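PDB 1Z02: 2-oxo-1,2-dihydroquinoline 8-monooxygenase, oxygenase component from Pseudomonas putida, which probably hydroxylates 2-oxo-1,2-dihydroquinoline at position 8, activating oxygen at a mononuclear iron supplied with electrons by a Rieske [2Fe-2S] cluster. Local coordinates for residues A[234-240]-A[284-290]; A[216-220]-A[262-266]. One frame throughout, in Å; residues are numbered along the deposited sequence.

In the fold
Following the chain, residues 216-220 come first, between helix 209-216 and helix 222-225 and just ahead of the iron ligands His221 and His225. Residues 234-240 then lead out of helix 229-233. Strand 261-264 follows and closes the first loop in interaction 2, with 41 residues between its segments; residues 284-290 close the second in interaction 1, across 43. The segments alternate, so the loops cross. Interaction 2 is buried and ties the iron-bearing helical region to the antiparallel sheet of the catalytic domain, whereas interaction 1 joins two surface connections at its periphery. Their centres lie about 18 Å apart, with nearest atoms about 5 Å apart and not touching.

Interaction 1: residues A[234-240]-A[284-290]; sequences MDWVLPL and VEGLKGR
Val237 and Lys288 form a single antiparallel hydrogen-bonded bridge where two irregular segments meet. Val237 N gives a short bond of 2.7 Å to Lys288 O, with an N-H...O angle of 164°. The return bond, from Lys288 N to Val237 O, is longer at 3.3 Å and more bent, and the Leu287 methyl CD2 lies beside that oxygen.

The apolar contacts lie at the Val284 end. With Val237 CG1 anti to the backbone N (chi1 177°), that methyl reaches Val284 CG1 at 3.3 Å, tighter than normal carbon packing. The other methyl of Val284, CG2, meets Leu240 CD2 at 3.9 Å, and Leu240 in turn packs on Val274.

At the opposite end, Gly289 CA lies over one face of the Trp236 indole, a CH-pi contact 4.1 Å from the centroid of the five-membered ring and 21° off its normal, and Met234 CB lies above the other face, offset toward the rim. Arg290 slants past the six-membered ring, its CG near Trp236 CZ2, and sends NE on to Asn306 O.

The extended chain of Lys288 runs past the Asp235 carbonyl, its CD 3.2 Å from Asp235 O. Its ammonium stops short of the Asp235 carboxylate: OD1 and NZ are 4.7 Å apart, too far for a salt bridge, so any attraction is probably weak and long-range. Asp235, at positive phi, is the C-prime residue of the Schellman motif ending helix 229-233.

The CB of Leu238 points away from residues 284-290, and its side chain lies about 5 Å from that of the iron ligand His225. With two backbone bonds, and side chains that otherwise meet carbon or carbonyl oxygen and form no salt bridge, the join probably depends on backbone pairing and shape more than on charge.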
ATOM      1  N   MET A 234      10.689  -1.918 -41.782  1.00 23.60           N
ATOM      2  CA  MET A 234       9.801  -1.988 -42.944  1.00 24.43           C
ATOM      3  C   MET A 234       9.875  -0.733 -43.815  1.00 25.26           C
ATOM      4  O   MET A 234       9.228  -0.658 -44.864  1.00 24.99           O
ATOM      5  CB  MET A 234       8.353  -2.212 -42.498  1.00 23.63           C
ATOM      6  CG  MET A 234       8.154  -3.467 -41.692  1.00 24.42           C
ATOM      7  SD  MET A 234       8.672  -4.963 -42.566  1.00 24.23           S
ATOM      8  CE  MET A 234       7.249  -5.240 -43.608  1.00 27.41           C
ATOM      9  N   ASP A 235      10.670   0.242 -43.380  1.00 25.07           N
ATOM     10  CA  ASP A 235      10.818   1.498 -44.109  1.00 27.78           C
ATOM     11  C   ASP A 235       9.498   2.257 -44.186  1.00 28.14           C
ATOM     12  O   ASP A 235       9.192   2.896 -45.198  1.00 28.66           O
ATOM     13  CB  ASP A 235      11.336   1.240 -45.526  1.00 32.25           C
ATOM     14  CG  ASP A 235      12.804   0.873 -45.549  1.00 35.03           C
ATOM     15  OD1 ASP A 235      13.152  -0.198 -46.060  1.00 37.67           O
ATOM     16  OD2 ASP A 235      13.624   1.656 -45.054  1.00 36.38           O
ATOM     17  N   TRP A 236       8.713   2.172 -43.119  1.00 26.75           N
ATOM     18  CA  TRP A 236       7.434   2.862 -43.072  1.00 26.04           C
ATOM     19  C   TRP A 236       7.624   4.349 -42.795  1.00 26.66           C
ATOM     20  O   TRP A 236       8.604   4.762 -42.174  1.00 27.30           O
ATOM     21  CB  TRP A 236       6.533   2.281 -41.979  1.00 24.35           C
ATOM     22  CG  TRP A 236       6.043   0.890 -42.222  1.00 22.50           C
ATOM     23  CD1 TRP A 236       6.032   0.208 -43.408  1.00 21.52           C
ATOM     24  CD2 TRP A 236       5.429   0.030 -41.257  1.00 20.72           C
ATOM     25  NE1 TRP A 236       5.444  -1.026 -43.238  1.00 21.20           N
ATOM     26  CE2 TRP A 236       5.066  -1.159 -41.930  1.00 20.78           C
ATOM     27  CE3 TRP A 236       5.148   0.151 -39.890  1.00 20.09           C
ATOM     28  CZ2 TRP A 236       4.433  -2.225 -41.276  1.00 22.00           C
ATOM     29  CZ3 TRP A 236       4.522  -0.904 -39.240  1.00 19.88           C
ATOM     30  CH2 TRP A 236       4.170  -2.079 -39.935  1.00 21.07           C
ATOM     31  N   VAL A 237       6.675   5.141 -43.276  1.00 27.14           N
ATOM     32  CA  VAL A 237       6.676   6.578 -43.068  1.00 27.84           C
ATOM     33  C   VAL A 237       5.262   6.873 -42.603  1.00 28.59           C
ATOM     34  O   VAL A 237       4.348   7.022 -43.414  1.00 29.92           O
ATOM     35  CB  VAL A 237       6.962   7.352 -44.368  1.00 28.10           C
ATOM     36  CG1 VAL A 237       6.874   8.845 -44.102  1.00 28.99           C
ATOM     37  CG2 VAL A 237       8.353   6.998 -44.890  1.00 26.97           C
ATOM     38  N   LEU A 238       5.087   6.938 -41.289  1.00 28.13           N
ATOM     39  CA  LEU A 238       3.780   7.174 -40.699  1.00 26.97           C
ATOM     40  C   LEU A 238       3.311   8.619 -40.785  1.00 26.38           C
ATOM     41  O   LEU A 238       4.122   9.543 -40.823  1.00 26.83           O
ATOM     42  CB  LEU A 238       3.784   6.749 -39.225  1.00 27.06           C
ATOM     43  CG  LEU A 238       4.363   5.373 -38.901  1.00 26.58           C
ATOM     44  CD1 LEU A 238       4.255   5.136 -37.402  1.00 27.31           C
ATOM     45  CD2 LEU A 238       3.627   4.289 -39.674  1.00 26.09           C
ATOM     46  N   PRO A 239       1.983   8.826 -40.835  1.00 25.78           N
ATOM     47  CA  PRO A 239       1.386  10.159 -40.904  1.00 25.76           C
ATOM     48  C   PRO A 239       1.315  10.784 -39.506  1.00 25.91           C
ATOM     49  O   PRO A 239       1.229  10.067 -38.505  1.00 27.15           O
ATOM     50  CB  PRO A 239       0.006   9.885 -41.488  1.00 25.03           C
ATOM     51  CG  PRO A 239      -0.344   8.578 -40.871  1.00 25.18           C
ATOM     52  CD  PRO A 239       0.950   7.791 -41.041  1.00 25.19           C
ATOM     53  N   LEU A 240       1.345  12.112 -39.432  1.00 24.88           N
ATOM     54  CA  LEU A 240       1.285  12.796 -38.141  1.00 24.29           C
ATOM     55  C   LEU A 240      -0.008  12.442 -37.419  1.00 26.05           C
ATOM     56  O   LEU A 240      -0.088  12.535 -36.198  1.00 27.27           O
ATOM     57  CB  LEU A 240       1.367  14.310 -38.338  1.00 21.60           C
ATOM     58  CG  LEU A 240       2.641  14.864 -38.981  1.00 19.02           C
ATOM     59  CD1 LEU A 240       2.579  16.385 -38.967  1.00 16.11           C
ATOM     60  CD2 LEU A 240       3.869  14.380 -38.226  1.00 17.11           C
ATOM     61  N   VAL A 284       5.760  15.487 -43.442  1.00 50.77           N
ATOM     62  CA  VAL A 284       6.049  14.140 -43.888  1.00 54.59           C
ATOM     63  C   VAL A 284       5.774  13.999 -45.378  1.00 56.76           C
ATOM     64  O   VAL A 284       4.808  14.552 -45.905  1.00 57.52           O
ATOM     65  CB  VAL A 284       5.169  13.125 -43.119  1.00 56.28           C
ATOM     66  CG1 VAL A 284       5.402  11.715 -43.639  1.00 56.87           C
ATOM     67  CG2 VAL A 284       5.467  13.205 -41.631  1.00 56.26           C
ATOM     68  N   GLU A 285       6.641  13.266 -46.060  1.00 59.81           N
ATOM     69  CA  GLU A 285       6.472  13.035 -47.486  1.00 62.63           C
ATOM     70  C   GLU A 285       6.804  11.592 -47.790  1.00 62.31           C
ATOM     71  O   GLU A 285       7.527  10.960 -47.043  1.00 62.24           O
ATOM     72  CB  GLU A 285       7.375  13.961 -48.303  1.00 66.12           C
ATOM     73  CG  GLU A 285       8.659  14.364 -47.632  1.00 70.54           C
ATOM     74  CD  GLU A 285       9.318  15.526 -48.339  1.00 73.88           C
ATOM     75  OE1 GLU A 285       8.692  16.602 -48.420  1.00 75.29           O
ATOM     76  OE2 GLU A 285      10.457  15.363 -48.816  1.00 76.04           O
ATOM     77  N   GLY A 286       6.258  11.042 -48.860  1.00 62.12           N
ATOM     78  CA  GLY A 286       6.607   9.668 -49.171  1.00 61.09           C
ATOM     79  C   GLY A 286       5.990   8.652 -48.236  1.00 59.80           C
ATOM     80  O   GLY A 286       6.664   7.768 -47.703  1.00 59.68           O
ATOM     81  N   LEU A 287       4.679   8.808 -48.087  1.00 57.74           N
ATOM     82  CA  LEU A 287       3.781   8.019 -47.269  1.00 55.85           C
ATOM     83  C   LEU A 287       3.947   6.480 -47.415  1.00 53.15           C
ATOM     84  O   LEU A 287       3.604   5.906 -48.453  1.00 53.25           O
ATOM     85  CB  LEU A 287       2.366   8.513 -47.621  1.00 59.65           C
ATOM     86  CG  LEU A 287       1.870   9.268 -46.387  1.00 59.67           C
ATOM     87  CD1 LEU A 287       0.492   9.695 -46.476  1.00 61.75           C
ATOM     88  CD2 LEU A 287       1.899   8.380 -45.427  1.00 61.54           C
ATOM     89  N   LYS A 288       4.529   5.794 -46.433  1.00 48.53           N
ATOM     90  CA  LYS A 288       4.639   4.344 -46.613  1.00 44.90           C
ATOM     91  C   LYS A 288       4.138   3.605 -45.376  1.00 43.30           C
ATOM     92  O   LYS A 288       4.521   3.934 -44.257  1.00 42.17           O
ATOM     93  CB  LYS A 288       6.079   3.934 -46.944  1.00 44.23           C
ATOM     94  CG  LYS A 288       6.165   2.588 -47.608  1.00 42.88           C
ATOM     95  CD  LYS A 288       7.592   2.206 -47.853  1.00 43.06           C
ATOM     96  CE  LYS A 288       7.648   0.757 -48.256  1.00 43.01           C
ATOM     97  NZ  LYS A 288       9.039   0.263 -48.383  1.00 43.58           N
ATOM     98  N   GLY A 289       3.269   2.616 -45.574  1.00 41.64           N
ATOM     99  CA  GLY A 289       2.735   1.882 -44.439  1.00 41.31           C
ATOM    100  C   GLY A 289       1.985   0.620 -44.814  1.00 40.85           C
ATOM    101  O   GLY A 289       2.278  -0.016 -45.824  1.00 41.36           O
ATOM    102  N   ARG A 290       1.010   0.258 -43.989  1.00 40.28           N
ATOM    103  CA  ARG A 290       0.210  -0.937 -44.216  1.00 40.58           C
ATOM    104  C   ARG A 290      -1.283  -0.647 -44.192  1.00 37.98           C
ATOM    105  O   ARG A 290      -1.745   0.250 -43.483  1.00 40.16           O
ATOM    106  CB  ARG A 290       0.489  -1.968 -43.135  1.00 44.25           C
ATOM    107  CG  ARG A 290       1.320  -3.119 -43.566  1.00 51.04           C
ATOM    108  CD  ARG A 290       1.145  -4.265 -42.621  1.00 55.89           C
ATOM    109  NE  ARG A 290       0.054  -5.139 -43.011  1.00 59.63           N
ATOM    110  CZ  ARG A 290       0.129  -5.991 -44.024  1.00 60.08           C
ATOM    111  NH1 ARG A 290      -0.876  -6.758 -44.326  1.00 61.38           N
ATOM    112  NH2 ARG A 290       1.210  -6.087 -44.758  1.00 59.92           N
TER

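Interaction 2: residues A[216-220]-A[262-266]; sequences GFDNA and MMQWL
Leu266 N bonds to Gln264 O at 2.8 Å, closing an inverse gamma turn centred on Trp265 just past strand 261-264; the side chains of Gln264 and Leu266 both reach Asn219. The Asn219 and Gln264 amides arrive from opposite directions with their planes 37° apart, Asn219 CG lying 4.2 Å from Gln264 CD. Leu266 CD2 borders the asparagine amide. With an alanine here, the amide of Gln264 would probably lose the group it faces and be freer to turn, and a gap would open beside the methyl of Leu266.

This is the inner side of the helix-grip fold expected of a Bet v 1-like domain, where helix 392-404 packs near the sheet: its Trp397 meets the Phe217 ring edge-to-face and also touches Met262. With CG lodged between the backbone N and carbonyl carbon (chi1 64°), the Phe217 ring is carried toward the strand, where its CE1 meets Met262 CE at 4.1 Å, the side chains crossing at about a right angle.

Between Phe217 and Asn219, Asp218 turns away from the strand. Its OD1 bonds His108 NE2 of a neighbouring subunit, a ligand of that subunit's cluster, and OD2 weakly bonds His221 ND1, the aspartate bridge between metal centres known from Rieske oxygenases.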
ATOM      1  N   GLY A 216      -6.259   1.170 -27.295  1.00 13.21           N
ATOM      2  CA  GLY A 216      -6.241   0.094 -28.268  1.00 14.56           C
ATOM      3  C   GLY A 216      -6.693   0.471 -29.663  1.00 15.86           C
ATOM      4  O   GLY A 216      -6.084   0.038 -30.639  1.00 15.91           O
ATOM      5  N   PHE A 217      -7.757   1.263 -29.773  1.00 15.55           N
ATOM      6  CA  PHE A 217      -8.263   1.661 -31.084  1.00 15.13           C
ATOM      7  C   PHE A 217      -8.073   3.140 -31.396  1.00 14.73           C
ATOM      8  O   PHE A 217      -8.766   3.691 -32.247  1.00 14.49           O
ATOM      9  CB  PHE A 217      -9.740   1.260 -31.234  1.00 13.80           C
ATOM     10  CG  PHE A 217     -10.676   1.952 -30.277  1.00 14.80           C
ATOM     11  CD1 PHE A 217     -11.284   3.161 -30.623  1.00 13.16           C
ATOM     12  CD2 PHE A 217     -10.977   1.368 -29.044  1.00 13.63           C
ATOM     13  CE1 PHE A 217     -12.177   3.781 -29.757  1.00 14.41           C
ATOM     14  CE2 PHE A 217     -11.869   1.975 -28.164  1.00 13.57           C
ATOM     15  CZ  PHE A 217     -12.475   3.185 -28.521  1.00 13.84           C
ATOM     16  N   ASP A 218      -7.117   3.768 -30.715  1.00 14.91           N
ATOM     17  CA  ASP A 218      -6.809   5.177 -30.942  1.00 16.63           C
ATOM     18  C   ASP A 218      -6.169   5.307 -32.331  1.00 19.74           C
ATOM     19  O   ASP A 218      -5.239   4.566 -32.661  1.00 20.10           O
ATOM     20  CB  ASP A 218      -5.835   5.681 -29.879  1.00 16.86           C
ATOM     21  CG  ASP A 218      -5.530   7.149 -30.035  1.00 16.97           C
ATOM     22  OD1 ASP A 218      -6.295   7.974 -29.506  1.00 16.73           O
ATOM     23  OD2 ASP A 218      -4.535   7.474 -30.712  1.00 18.94           O
ATOM     24  N   ASN A 219      -6.657   6.249 -33.138  1.00 22.45           N
ATOM     25  CA  ASN A 219      -6.138   6.422 -34.489  1.00 25.43           C
ATOM     26  C   ASN A 219      -5.003   7.414 -34.624  1.00 26.67           C
ATOM     27  O   ASN A 219      -4.276   7.370 -35.609  1.00 30.21           O
ATOM     28  CB  ASN A 219      -7.258   6.845 -35.443  1.00 25.39           C
ATOM     29  CG  ASN A 219      -8.469   5.949 -35.343  1.00 27.00           C
ATOM     30  OD1 ASN A 219      -8.352   4.726 -35.372  1.00 29.60           O
ATOM     31  ND2 ASN A 219      -9.645   6.552 -35.231  1.00 26.66           N
ATOM     32  N   ALA A 220      -4.822   8.296 -33.648  1.00 27.48           N
ATOM     33  CA  ALA A 220      -3.781   9.308 -33.778  1.00 27.73           C
ATOM     34  C   ALA A 220      -2.715   9.374 -32.678  1.00 26.66           C
ATOM     35  O   ALA A 220      -2.790  10.235 -31.808  1.00 27.60           O
ATOM     36  CB  ALA A 220      -4.447  10.669 -33.934  1.00 27.07           C
ATOM     37  N   MET A 262     -18.680  -0.558 -33.120  1.00 18.22           N
ATOM     38  CA  MET A 262     -18.474   0.402 -34.193  1.00 18.35           C
ATOM     39  C   MET A 262     -17.332  -0.029 -35.099  1.00 20.25           C
ATOM     40  O   MET A 262     -16.345  -0.616 -34.647  1.00 19.70           O
ATOM     41  CB  MET A 262     -18.157   1.783 -33.613  1.00 18.84           C
ATOM     42  CG  MET A 262     -16.903   1.803 -32.756  1.00 20.31           C
ATOM     43  SD  MET A 262     -16.624   3.360 -31.908  1.00 19.60           S
ATOM     44  CE  MET A 262     -15.121   3.908 -32.627  1.00 22.81           C
ATOM     45  N   MET A 263     -17.492   0.263 -36.385  1.00 20.25           N
ATOM     46  CA  MET A 263     -16.496  -0.047 -37.401  1.00 20.50           C
ATOM     47  C   MET A 263     -15.973   1.281 -37.930  1.00 21.22           C
ATOM     48  O   MET A 263     -16.752   2.124 -38.368  1.00 21.47           O
ATOM     49  CB  MET A 263     -17.134  -0.838 -38.550  1.00 21.49           C
ATOM     50  CG  MET A 263     -16.256  -0.985 -39.784  1.00 21.40           C
ATOM     51  SD  MET A 263     -15.115  -2.352 -39.646  1.00 22.58           S
ATOM     52  CE  MET A 263     -14.014  -1.760 -38.702  1.00 19.06           C
ATOM     53  N   GLN A 264     -14.660   1.469 -37.885  1.00 21.02           N
ATOM     54  CA  GLN A 264     -14.063   2.701 -38.378  1.00 21.69           C
ATOM     55  C   GLN A 264     -13.667   2.537 -39.843  1.00 22.81           C
ATOM     56  O   GLN A 264     -12.909   1.625 -40.196  1.00 22.63           O
ATOM     57  CB  GLN A 264     -12.855   3.063 -37.521  1.00 20.26           C
ATOM     58  CG  GLN A 264     -13.193   3.191 -36.043  1.00 19.84           C
ATOM     59  CD  GLN A 264     -12.069   3.778 -35.239  1.00 20.37           C
ATOM     60  OE1 GLN A 264     -11.024   3.156 -35.050  1.00 21.12           O
ATOM     61  NE2 GLN A 264     -12.269   4.998 -34.769  1.00 17.91           N
ATOM     62  N   TRP A 265     -14.197   3.419 -40.691  1.00 23.57           N
ATOM     63  CA  TRP A 265     -13.924   3.367 -42.125  1.00 24.19           C
ATOM     64  C   TRP A 265     -12.520   3.864 -42.456  1.00 25.61           C
ATOM     65  O   TRP A 265     -12.349   4.931 -43.050  1.00 26.35           O
ATOM     66  CB  TRP A 265     -14.963   4.188 -42.906  1.00 22.03           C
ATOM     67  CG  TRP A 265     -16.381   3.757 -42.708  1.00 20.80           C
ATOM     68  CD1 TRP A 265     -17.365   4.461 -42.083  1.00 20.59           C
ATOM     69  CD2 TRP A 265     -16.986   2.543 -43.162  1.00 21.63           C
ATOM     70  NE1 TRP A 265     -18.548   3.765 -42.122  1.00 20.30           N
ATOM     71  CE2 TRP A 265     -18.343   2.581 -42.782  1.00 21.82           C
ATOM     72  CE3 TRP A 265     -16.515   1.423 -43.861  1.00 22.48           C
ATOM     73  CZ2 TRP A 265     -19.241   1.542 -43.072  1.00 23.33           C
ATOM     74  CZ3 TRP A 265     -17.410   0.386 -44.152  1.00 24.49           C
ATOM     75  CH2 TRP A 265     -18.756   0.457 -43.758  1.00 24.02           C
ATOM     76  N   LEU A 266     -11.513   3.088 -42.063  1.00 24.60           N
ATOM     77  CA  LEU A 266     -10.137   3.462 -42.332  1.00 25.00           C
ATOM     78  C   LEU A 266      -9.791   3.201 -43.788  1.00 26.45           C
ATOM     79  O   LEU A 266     -10.332   2.290 -44.420  1.00 24.72           O
ATOM     80  CB  LEU A 266      -9.175   2.694 -41.419  1.00 22.42           C
ATOM     81  CG  LEU A 266      -9.324   2.934 -39.917  1.00 20.90           C
ATOM     82  CD1 LEU A 266      -8.129   2.330 -39.213  1.00 22.54           C
ATOM     83  CD2 LEU A 266      -9.401   4.429 -39.629  1.00 21.11           C
TER